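Local coordinates for protein sarcosine oxidase (PDB 1Y56) that forms the beta subunit of an FAD-, FMN- and ATP-containing complex that oxidises L-proline as a dehydrogenase, at residues 81-94 / 133-146. Numbering follows the deposited sequence.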
loop_
_atom_site.group_PDB
_atom_site.type_symbol
_atom_site.label_atom_id
_atom_site.label_comp_id
_atom_site.label_asym_id
_atom_site.label_seq_id
_atom_site.Cartn_x
_atom_site.Cartn_y
_atom_site.Cartn_z
ATOM N N SER B 81 16.127 -39.665 -37.928
ATOM C CA SER B 81 15.701 -38.944 -39.140
ATOM C C SER B 81 16.621 -37.807 -39.595
ATOM O O SER B 81 16.679 -36.730 -38.995
ATOM C CB SER B 81 14.256 -38.438 -38.977
ATOM O OG SER B 81 13.956 -37.441 -39.915
ATOM N N PHE B 82 17.319 -38.080 -40.690
ATOM C CA PHE B 82 18.280 -37.184 -41.295
ATOM C C PHE B 82 18.155 -37.344 -42.804
ATOM O O PHE B 82 18.700 -38.285 -43.386
ATOM C CB PHE B 82 19.691 -37.523 -40.793
ATOM C CG PHE B 82 20.800 -37.145 -41.742
ATOM C CD1 PHE B 82 20.922 -35.836 -42.229
ATOM C CD2 PHE B 82 21.738 -38.104 -42.139
ATOM C CE1 PHE B 82 21.960 -35.485 -43.110
ATOM C CE2 PHE B 82 22.778 -37.773 -43.025
ATOM C CZ PHE B 82 22.894 -36.457 -43.507
ATOM N N LYS B 83 17.408 -36.435 -43.426
ATOM C CA LYS B 83 17.140 -36.507 -44.862
ATOM C C LYS B 83 18.291 -35.879 -45.644
ATOM O O LYS B 83 18.635 -34.726 -45.423
ATOM C CB LYS B 83 15.802 -35.828 -45.253
ATOM C CG LYS B 83 14.518 -36.147 -44.422
ATOM C CD LYS B 83 14.350 -37.608 -43.930
ATOM C CE LYS B 83 13.879 -38.580 -45.019
ATOM N NZ LYS B 83 12.446 -38.402 -45.418
ATOM N N GLN B 84 18.886 -36.644 -46.555
ATOM C CA GLN B 84 19.947 -36.125 -47.411
ATOM C C GLN B 84 19.351 -35.446 -48.634
ATOM O O GLN B 84 19.343 -36.006 -49.719
ATOM C CB GLN B 84 20.908 -37.243 -47.815
ATOM C CG GLN B 84 21.926 -37.600 -46.728
ATOM C CD GLN B 84 22.914 -38.656 -47.173
ATOM O OE1 GLN B 84 24.130 -38.446 -47.147
ATOM N NE2 GLN B 84 22.395 -39.799 -47.600
ATOM N N THR B 85 18.840 -34.236 -48.449
ATOM C CA THR B 85 18.181 -33.517 -49.532
ATOM C C THR B 85 19.115 -32.552 -50.261
ATOM O O THR B 85 18.696 -31.875 -51.202
ATOM C CB THR B 85 16.957 -32.731 -49.035
ATOM O OG1 THR B 85 17.383 -31.715 -48.116
ATOM C CG2 THR B 85 15.950 -33.649 -48.363
ATOM N N GLY B 86 20.372 -32.490 -49.829
ATOM C CA GLY B 86 21.371 -31.616 -50.454
ATOM C C GLY B 86 21.440 -30.202 -49.898
ATOM O O GLY B 86 20.609 -29.802 -49.076
ATOM N N TYR B 87 22.460 -29.468 -50.343
ATOM C CA TYR B 87 22.638 -28.036 -50.093
ATOM C C TYR B 87 22.876 -27.414 -51.441
ATOM O O TYR B 87 23.614 -27.956 -52.256
ATOM C CB TYR B 87 23.897 -27.786 -49.289
ATOM C CG TYR B 87 23.766 -27.231 -47.887
ATOM C CD1 TYR B 87 24.261 -25.968 -47.586
ATOM C CD2 TYR B 87 23.227 -27.994 -46.848
ATOM C CE1 TYR B 87 24.199 -25.459 -46.298
ATOM C CE2 TYR B 87 23.157 -27.491 -45.540
ATOM C CZ TYR B 87 23.650 -26.225 -45.276
ATOM O OH TYR B 87 23.602 -25.706 -44.005
ATOM N N LEU B 88 22.290 -26.249 -51.660
ATOM C CA LEU B 88 22.318 -25.601 -52.955
ATOM C C LEU B 88 22.788 -24.157 -52.813
ATOM O O LEU B 88 22.049 -23.305 -52.327
ATOM C CB LEU B 88 20.914 -25.645 -53.530
ATOM C CG LEU B 88 20.721 -25.372 -55.003
ATOM C CD1 LEU B 88 21.321 -26.512 -55.823
ATOM C CD2 LEU B 88 19.236 -25.241 -55.254
ATOM N N PHE B 89 24.026 -23.885 -53.211
ATOM C CA PHE B 89 24.554 -22.527 -53.176
ATOM C C PHE B 89 24.271 -21.838 -54.502
ATOM O O PHE B 89 24.845 -22.215 -55.521
ATOM C CB PHE B 89 26.058 -22.560 -52.946
ATOM C CG PHE B 89 26.465 -22.904 -51.537
ATOM C CD1 PHE B 89 26.756 -21.898 -50.618
ATOM C CD2 PHE B 89 26.603 -24.236 -51.135
ATOM C CE1 PHE B 89 27.158 -22.217 -49.323
ATOM C CE2 PHE B 89 27.005 -24.554 -49.841
ATOM C CZ PHE B 89 27.281 -23.554 -48.939
ATOM N N LEU B 90 23.392 -20.839 -54.510
ATOM C CA LEU B 90 23.115 -20.112 -55.755
ATOM C C LEU B 90 24.205 -19.096 -56.084
ATOM O O LEU B 90 24.589 -18.310 -55.232
ATOM C CB LEU B 90 21.771 -19.389 -55.691
ATOM C CG LEU B 90 20.522 -20.173 -55.310
ATOM C CD1 LEU B 90 19.375 -19.210 -55.069
ATOM C CD2 LEU B 90 20.197 -21.198 -56.384
ATOM N N LEU B 91 24.680 -19.107 -57.327
ATOM C CA LEU B 91 25.717 -18.179 -57.789
ATOM C C LEU B 91 25.180 -17.228 -58.861
ATOM O O LEU B 91 24.343 -17.605 -59.678
ATOM C CB LEU B 91 26.909 -18.961 -58.336
ATOM C CG LEU B 91 27.895 -19.734 -57.451
ATOM C CD1 LEU B 91 27.468 -19.966 -56.007
ATOM C CD2 LEU B 91 28.196 -21.061 -58.121
ATOM N N TYR B 92 25.683 -15.996 -58.862
ATOM C CA TYR B 92 25.150 -14.943 -59.746
ATOM C C TYR B 92 26.164 -14.229 -60.622
ATOM O O TYR B 92 25.763 -13.517 -61.535
ATOM C CB TYR B 92 24.398 -13.888 -58.943
ATOM C CG TYR B 92 23.367 -14.456 -58.024
ATOM C CD1 TYR B 92 22.035 -14.513 -58.403
ATOM C CD2 TYR B 92 23.723 -14.942 -56.766
ATOM C CE1 TYR B 92 21.073 -15.033 -57.551
ATOM C CE2 TYR B 92 22.774 -15.463 -55.912
ATOM C CZ TYR B 92 21.452 -15.501 -56.308
ATOM O OH TYR B 92 20.507 -16.017 -55.464
ATOM N N ASP B 93 27.457 -14.388 -60.340
ATOM C CA ASP B 93 28.497 -13.760 -61.165
ATOM C C ASP B 93 29.825 -14.527 -61.225
ATOM O O ASP B 93 30.061 -15.464 -60.452
ATOM C CB ASP B 93 28.711 -12.286 -60.783
ATOM C CG ASP B 93 28.964 -12.089 -59.298
ATOM O OD1 ASP B 93 28.209 -11.313 -58.661
ATOM O OD2 ASP B 93 29.912 -12.710 -58.763
ATOM N N ASP B 94 30.682 -14.108 -62.158
ATOM C CA ASP B 94 31.944 -14.784 -62.465
ATOM C C ASP B 94 32.871 -14.750 -61.270
ATOM O O ASP B 94 33.588 -15.709 -61.000
ATOM C CB ASP B 94 32.609 -14.117 -63.664
ATOM C CG ASP B 94 31.660 -13.961 -64.856
ATOM O OD1 ASP B 94 30.499 -14.438 -64.788
ATOM O OD2 ASP B 94 32.080 -13.362 -65.874
ATOM N N GLU B 133 18.399 -14.711 -62.589
ATOM C CA GLU B 133 19.744 -14.122 -62.498
ATOM C C GLU B 133 20.809 -15.029 -61.884
ATOM O O GLU B 133 21.935 -14.593 -61.639
ATOM C CB GLU B 133 19.717 -12.750 -61.829
ATOM C CG GLU B 133 18.994 -12.697 -60.500
ATOM C CD GLU B 133 18.762 -11.266 -60.011
ATOM O OE1 GLU B 133 17.719 -11.038 -59.342
ATOM O OE2 GLU B 133 19.615 -10.373 -60.284
ATOM N N VAL B 134 20.438 -16.288 -61.654
ATOM C CA VAL B 134 21.363 -17.325 -61.204
ATOM C C VAL B 134 22.123 -17.846 -62.412
ATOM O O VAL B 134 21.519 -18.190 -63.420
ATOM C CB VAL B 134 20.608 -18.505 -60.583
ATOM C CG1 VAL B 134 21.582 -19.469 -59.916
ATOM C CG2 VAL B 134 19.555 -18.008 -59.597
ATOM N N ILE B 135 23.446 -17.908 -62.318
ATOM C CA ILE B 135 24.257 -18.297 -63.483
ATOM C C ILE B 135 24.873 -19.696 -63.330
ATOM O O ILE B 135 25.156 -20.383 -64.319
ATOM C CB ILE B 135 25.320 -17.209 -63.867
ATOM C CG1 ILE B 135 26.506 -17.201 -62.892
ATOM C CG2 ILE B 135 24.651 -15.814 -64.018
ATOM C CD1 ILE B 135 27.733 -16.492 -63.446
ATOM N N ALA B 136 25.065 -20.106 -62.085
ATOM C CA ALA B 136 25.394 -21.476 -61.765
ATOM C C ALA B 136 24.966 -21.717 -60.326
ATOM O O ALA B 136 24.489 -20.802 -59.649
ATOM C CB ALA B 136 26.881 -21.726 -61.948
ATOM N N ALA B 137 25.107 -22.951 -59.859
ATOM C CA ALA B 137 24.855 -23.239 -58.458
ATOM C C ALA B 137 25.795 -24.320 -58.023
ATOM O O ALA B 137 26.157 -25.190 -58.815
ATOM C CB ALA B 137 23.419 -23.669 -58.241
ATOM N N SER B 138 26.204 -24.256 -56.767
ATOM C CA SER B 138 27.008 -25.305 -56.184
ATOM C C SER B 138 26.059 -26.301 -55.533
ATOM O O SER B 138 25.230 -25.929 -54.688
ATOM C CB SER B 138 27.961 -24.733 -55.155
ATOM O OG SER B 138 28.820 -25.739 -54.692
ATOM N N TRP B 139 26.179 -27.562 -55.934
ATOM C CA TRP B 139 25.256 -28.599 -55.505
ATOM C C TRP B 139 25.993 -29.801 -54.951
ATOM O O TRP B 139 26.903 -30.307 -55.589
ATOM C CB TRP B 139 24.387 -29.015 -56.694
ATOM C CG TRP B 139 23.585 -30.261 -56.475
ATOM C CD1 TRP B 139 23.745 -31.448 -57.113
ATOM C CD2 TRP B 139 22.499 -30.441 -55.560
ATOM N NE1 TRP B 139 22.829 -32.365 -56.659
ATOM C CE2 TRP B 139 22.050 -31.772 -55.703
ATOM C CE3 TRP B 139 21.860 -29.609 -54.634
ATOM C CZ2 TRP B 139 20.988 -32.296 -54.950
ATOM C CZ3 TRP B 139 20.801 -30.135 -53.882
ATOM C CH2 TRP B 139 20.379 -31.462 -54.047
ATOM N N ASN B 140 25.610 -30.250 -53.765
ATOM C CA ASN B 140 26.055 -31.551 -53.266
ATOM C C ASN B 140 24.870 -32.343 -52.723
ATOM O O ASN B 140 24.201 -31.897 -51.780
ATOM C CB ASN B 140 27.151 -31.425 -52.204
ATOM C CG ASN B 140 27.677 -32.781 -51.738
ATOM O OD1 ASN B 140 28.736 -33.228 -52.158
ATOM N ND2 ASN B 140 26.935 -33.436 -50.875
ATOM N N PRO B 141 24.612 -33.526 -53.305
ATOM C CA PRO B 141 23.421 -34.286 -52.917
ATOM C C PRO B 141 23.540 -35.036 -51.580
ATOM O O PRO B 141 22.536 -35.527 -51.081
ATOM C CB PRO B 141 23.224 -35.257 -54.087
ATOM C CG PRO B 141 24.593 -35.445 -54.668
ATOM C CD PRO B 141 25.409 -34.215 -54.340
ATOM N N THR B 142 24.732 -35.117 -50.993
ATOM C CA THR B 142 24.878 -35.803 -49.703
ATOM C C THR B 142 24.858 -34.895 -48.465
ATOM O O THR B 142 25.024 -35.378 -47.347
ATOM C CB THR B 142 26.114 -36.711 -49.657
ATOM O OG1 THR B 142 27.269 -35.967 -50.049
ATOM C CG2 THR B 142 25.943 -37.881 -50.588
ATOM N N ASP B 143 24.655 -33.591 -48.655
ATOM C CA ASP B 143 24.329 -32.694 -47.539
ATOM C C ASP B 143 22.847 -32.873 -47.207
ATOM O O ASP B 143 22.059 -33.326 -48.044
ATOM C CB ASP B 143 24.610 -31.229 -47.892
ATOM C CG ASP B 143 26.090 -30.952 -48.178
ATOM O OD1 ASP B 143 26.364 -30.050 -49.003
ATOM O OD2 ASP B 143 26.982 -31.614 -47.596
ATOM N N GLY B 144 22.457 -32.521 -45.991
ATOM C CA GLY B 144 21.087 -32.742 -45.570
ATOM C C GLY B 144 20.652 -31.871 -44.417
ATOM O O GLY B 144 21.296 -30.884 -44.085
ATOM N N LYS B 145 19.532 -32.250 -43.821
ATOM C CA LYS B 145 18.938 -31.524 -42.720
ATOM C C LYS B 145 18.365 -32.515 -41.716
ATOM O O LYS B 145 18.018 -33.630 -42.083
ATOM C CB LYS B 145 17.874 -30.559 -43.232
ATOM C CG LYS B 145 17.058 -31.099 -44.354
ATOM C CD LYS B 145 15.947 -30.159 -44.724
ATOM C CE LYS B 145 14.829 -30.939 -45.362
ATOM N NZ LYS B 145 13.980 -30.053 -46.160
ATOM N N ALA B 146 18.314 -32.111 -40.446
ATOM C CA ALA B 146 17.817 -32.940 -39.348
ATOM C C ALA B 146 17.299 -31.985 -38.286
ATOM O O ALA B 146 17.697 -30.826 -38.278
ATOM C CB ALA B 146 18.936 -33.800 -38.782
HETATM O O HOH W 1 20.298 -35.141 -52.256
#
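Phe89 and Ser138 form the regular middle of an antiparallel strand pair in the eight-stranded mixed sheet, where 87-91 lies between 136-140 and 241-244. Each donates to the other: Phe89 N to Ser138 O and Ser138 N to Phe89 O, both 2.8 Å. The outward backbone groups are used too, Leu88 bonding to Met241 and Ile243, Leu90 to Ile243, and Ala137 to Ile117. Toward one end lies a classic beta bulge, where Ile135 and Ala136 both face Leu91; Leu91 N gives to Ala136 O, while Leu91 O accepts Ile135 N at 2.8 Å. At the other end the Tyr87–Asn140 pair is held weakly, and loops, among them the type I turn Asn140–Asp143, separate this ladder from a second, shifted by one residue, in which Lys145 N gives to Lys83 O and the return bond is weak. Gly86 N spans this break, reaching Asp143 O at 2.6 Å from above its carbonyl plane. Nearby a water donates to both Gln84 O and Pro141 O.

The Asp143 carboxylate stands almost perpendicular to the Tyr87 ring; OD1 accepts from Gln54 NE2 and OD2 from Gln53 N. Tyr87, whose side chain comes about 5 Å from the bound FAD, bonds through OH to Gly50 O, and Ser138 OG to Gln54 OE1. On the other face Leu88, with CG anti to its backbone N (chi1 -164°), lays CD1 against Trp139 CE3 at 3.4 Å. Lys145 NZ and Thr85 OG1 both end on Asn239 O. Beyond the bulge, Tyr92 OH bonds to Ser244 OG, and the ring edge brings Tyr92 CD1 to 3.2 Å from Glu133 O.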